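Local coordinates for putative MCP-type signal transduction protein (Campylobacter jejuni subsp. jejuni serotype O:2, PDB 4WY9) that probably senses chemotactic signals in the periplasm through a tandem-PAS domain, possibly by an indirect mechanism of ligand recognition, as part of the chemoreceptor Tlp1, at residues N64-T69 with N77-Y82. Sequence-based numbering, arbitrary orientation.
Sequences NIITNT and NFTYLY
I66 of helix 59-70 faces T79 and L81 of strand 78-83, the backbones approaching most closely at I66 and T79, whose CA atoms stand 8.1 Å apart. One isoleucine spans two strand residues that point to the same side of the sheet, and its two branches divide the work. The longer branch carries the firmer contact: it runs out through CG1 in an extended chain (chi2 169°) and brings CD1 to 4.0 Å from CB of L81, the two side chains lying roughly perpendicular. CB is the nearest atom of L81, with its CD2 methyl only slightly farther from the same CD1. The CG2 methyl of I66, anti to the backbone N because chi1 is -61°, lies 4.0 Å from the methyl CG2 of T79 in the conformer described here, the two side chains running antiparallel alongside each other; T79 adopts a second conformer, so this touch is less certain. Within the helix, the hydroxyl OG1 of T69 makes a 2.6 Å hydrogen bond to the carbonyl oxygen of I65, which also accepts one from T69 N. I66 additionally touches I41 of the long helix 8-51 and Y108 of strand 104-110, while Y80, pointing away from the helix, packs against L107 and T186. Strand 78-83 pairs antiparallel with both 104-110 and 179-188. Helix 59-70 packs against this face of the sheet at strand 78-83, next to helix 8-51, in the first PDC sensor domain, a Cache-type fold. No hydrogen bond or salt bridge joins the two segments: with 118 Å² buried between them, this small patch is one apolar point of contact between helix and sheet, held by van der Waals contact and probably by some exclusion of water.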
loop_
_atom_site.group_PDB
_atom_site.type_symbol
_atom_site.label_atom_id
_atom_site.label_comp_id
_atom_site.label_asym_id
_atom_site.label_seq_id
_atom_site.Cartn_x
_atom_site.Cartn_y
_atom_site.Cartn_z
ATOM N N ASN A 64 1.888 21.240 12.397
ATOM C CA ASN A 64 1.788 20.565 13.678
ATOM C C ASN A 64 0.794 19.451 13.617
ATOM O O ASN A 64 1.010 18.406 14.233
ATOM C CB ASN A 64 1.407 21.563 14.759
ATOM C CG ASN A 64 2.482 22.554 15.026
ATOM O OD1 ASN A 64 3.655 22.354 14.670
ATOM N ND2 ASN A 64 2.111 23.635 15.645
ATOM N N ILE A 65 -0.294 19.625 12.860
ATOM C CA ILE A 65 -1.270 18.533 12.688
ATOM C C ILE A 65 -0.623 17.335 11.999
ATOM O O ILE A 65 -0.828 16.179 12.404
ATOM C CB ILE A 65 -2.498 19.028 11.895
ATOM C CG1 ILE A 65 -3.297 20.003 12.755
ATOM C CG2 ILE A 65 -3.332 17.887 11.385
ATOM C CD1 ILE A 65 -4.313 20.782 11.961
ATOM N N ILE A 66 0.186 17.587 10.974
ATOM C CA ILE A 66 0.871 16.497 10.297
ATOM C C ILE A 66 1.883 15.813 11.187
ATOM O O ILE A 66 1.873 14.566 11.332
ATOM C CB ILE A 66 1.593 16.995 9.011
ATOM C CG1 ILE A 66 0.597 17.586 8.025
ATOM C CG2 ILE A 66 2.373 15.877 8.354
ATOM C CD1 ILE A 66 1.265 18.337 6.870
ATOM N N THR A 67 2.756 16.577 11.819
ATOM C CA THR A 67 3.837 15.965 12.561
ATOM C C THR A 67 3.337 15.281 13.832
ATOM O O THR A 67 3.872 14.246 14.214
ATOM C CB THR A 67 4.980 16.951 12.893
ATOM O OG1 THR A 67 4.472 18.026 13.681
ATOM C CG2 THR A 67 5.560 17.554 11.653
ATOM N N ASN A 68 2.297 15.819 14.466
ATOM C CA ASN A 68 1.705 15.194 15.618
ATOM C C ASN A 68 1.035 13.859 15.249
ATOM O O ASN A 68 1.033 12.926 16.051
ATOM C CB ASN A 68 0.716 16.137 16.316
ATOM C CG ASN A 68 1.403 17.270 17.079
ATOM O OD1 ASN A 68 2.562 17.168 17.476
ATOM N ND2 ASN A 68 0.671 18.380 17.289
ATOM N N THR A 69 0.419 13.786 14.096
ATOM C CA THR A 69 -0.312 12.620 13.652
ATOM C C THR A 69 0.614 11.514 13.286
ATOM O O THR A 69 0.339 10.348 13.552
ATOM C CB THR A 69 -1.217 12.937 12.431
ATOM O OG1 THR A 69 -2.177 13.965 12.722
ATOM C CG2 THR A 69 -1.947 11.683 11.920
ATOM N N ASN A 77 5.871 5.128 5.567
ATOM C CA ASN A 77 7.225 5.572 5.358
ATOM C C ASN A 77 7.248 7.013 4.964
ATOM O O ASN A 77 8.236 7.746 5.258
ATOM C CB ASN A 77 7.887 4.623 4.331
ATOM C CG ASN A 77 7.893 3.160 4.811
ATOM O OD1 ASN A 77 6.914 2.337 4.558
ATOM N ND2 ASN A 77 8.994 2.787 5.445
ATOM N N PHE A 78 6.191 7.459 4.277
ATOM C CA PHE A 78 6.067 8.854 3.931
ATOM C C PHE A 78 4.656 9.348 4.150
ATOM O O PHE A 78 3.680 8.597 4.037
ATOM C CB PHE A 78 6.466 9.074 2.460
ATOM C CG PHE A 78 7.864 8.630 2.138
ATOM C CD1 PHE A 78 8.951 9.505 2.287
ATOM C CD2 PHE A 78 8.137 7.308 1.743
ATOM C CE1 PHE A 78 10.231 9.083 2.024
ATOM C CE2 PHE A 78 9.430 6.914 1.448
ATOM C CZ PHE A 78 10.470 7.797 1.585
ATOM N N THR A 79 4.548 10.648 4.409
ATOM C CA THR A 79 3.275 11.320 4.571
ATOM C C THR A 79 3.330 12.579 3.727
ATOM O O THR A 79 4.377 13.220 3.645
ATOM C CB THR A 79 3.006 11.656 6.070
ATOM O OG1 THR A 79 2.787 10.405 6.811
ATOM C CG2 THR A 79 1.832 12.587 6.232
ATOM N N TYR A 80 2.241 12.909 3.065
ATOM C CA TYR A 80 2.227 14.122 2.223
ATOM C C TYR A 80 0.928 14.860 2.257
ATOM O O TYR A 80 -0.153 14.262 2.302
ATOM C CB TYR A 80 2.598 13.787 0.772
ATOM C CG TYR A 80 1.895 12.571 0.214
ATOM C CD1 TYR A 80 0.633 12.671 -0.391
ATOM C CD2 TYR A 80 2.475 11.311 0.296
ATOM C CE1 TYR A 80 0.020 11.562 -0.903
ATOM C CE2 TYR A 80 1.836 10.185 -0.203
ATOM C CZ TYR A 80 0.610 10.322 -0.798
ATOM O OH TYR A 80 -0.040 9.194 -1.316
ATOM N N LEU A 81 1.030 16.191 2.212
ATOM C CA LEU A 81 -0.084 17.084 2.004
ATOM C C LEU A 81 0.159 17.859 0.736
ATOM O O LEU A 81 1.104 18.651 0.651
ATOM C CB LEU A 81 -0.296 18.035 3.177
ATOM C CG LEU A 81 -1.456 19.017 2.981
ATOM C CD1 LEU A 81 -2.791 18.320 2.873
ATOM C CD2 LEU A 81 -1.502 20.026 4.113
ATOM N N TYR A 82 -0.694 17.644 -0.261
ATOM C CA TYR A 82 -0.662 18.369 -1.528
ATOM C C TYR A 82 -1.795 19.390 -1.476
ATOM O O TYR A 82 -2.940 19.019 -1.253
ATOM C CB TYR A 82 -0.820 17.384 -2.684
ATOM C CG TYR A 82 -1.051 17.973 -4.055
ATOM C CD1 TYR A 82 -0.440 19.148 -4.471
ATOM C CD2 TYR A 82 -1.876 17.323 -4.958
ATOM C CE1 TYR A 82 -0.670 19.664 -5.738
ATOM C CE2 TYR A 82 -2.108 17.818 -6.208
ATOM C CZ TYR A 82 -1.520 18.993 -6.604
ATOM O OH TYR A 82 -1.759 19.466 -7.874
#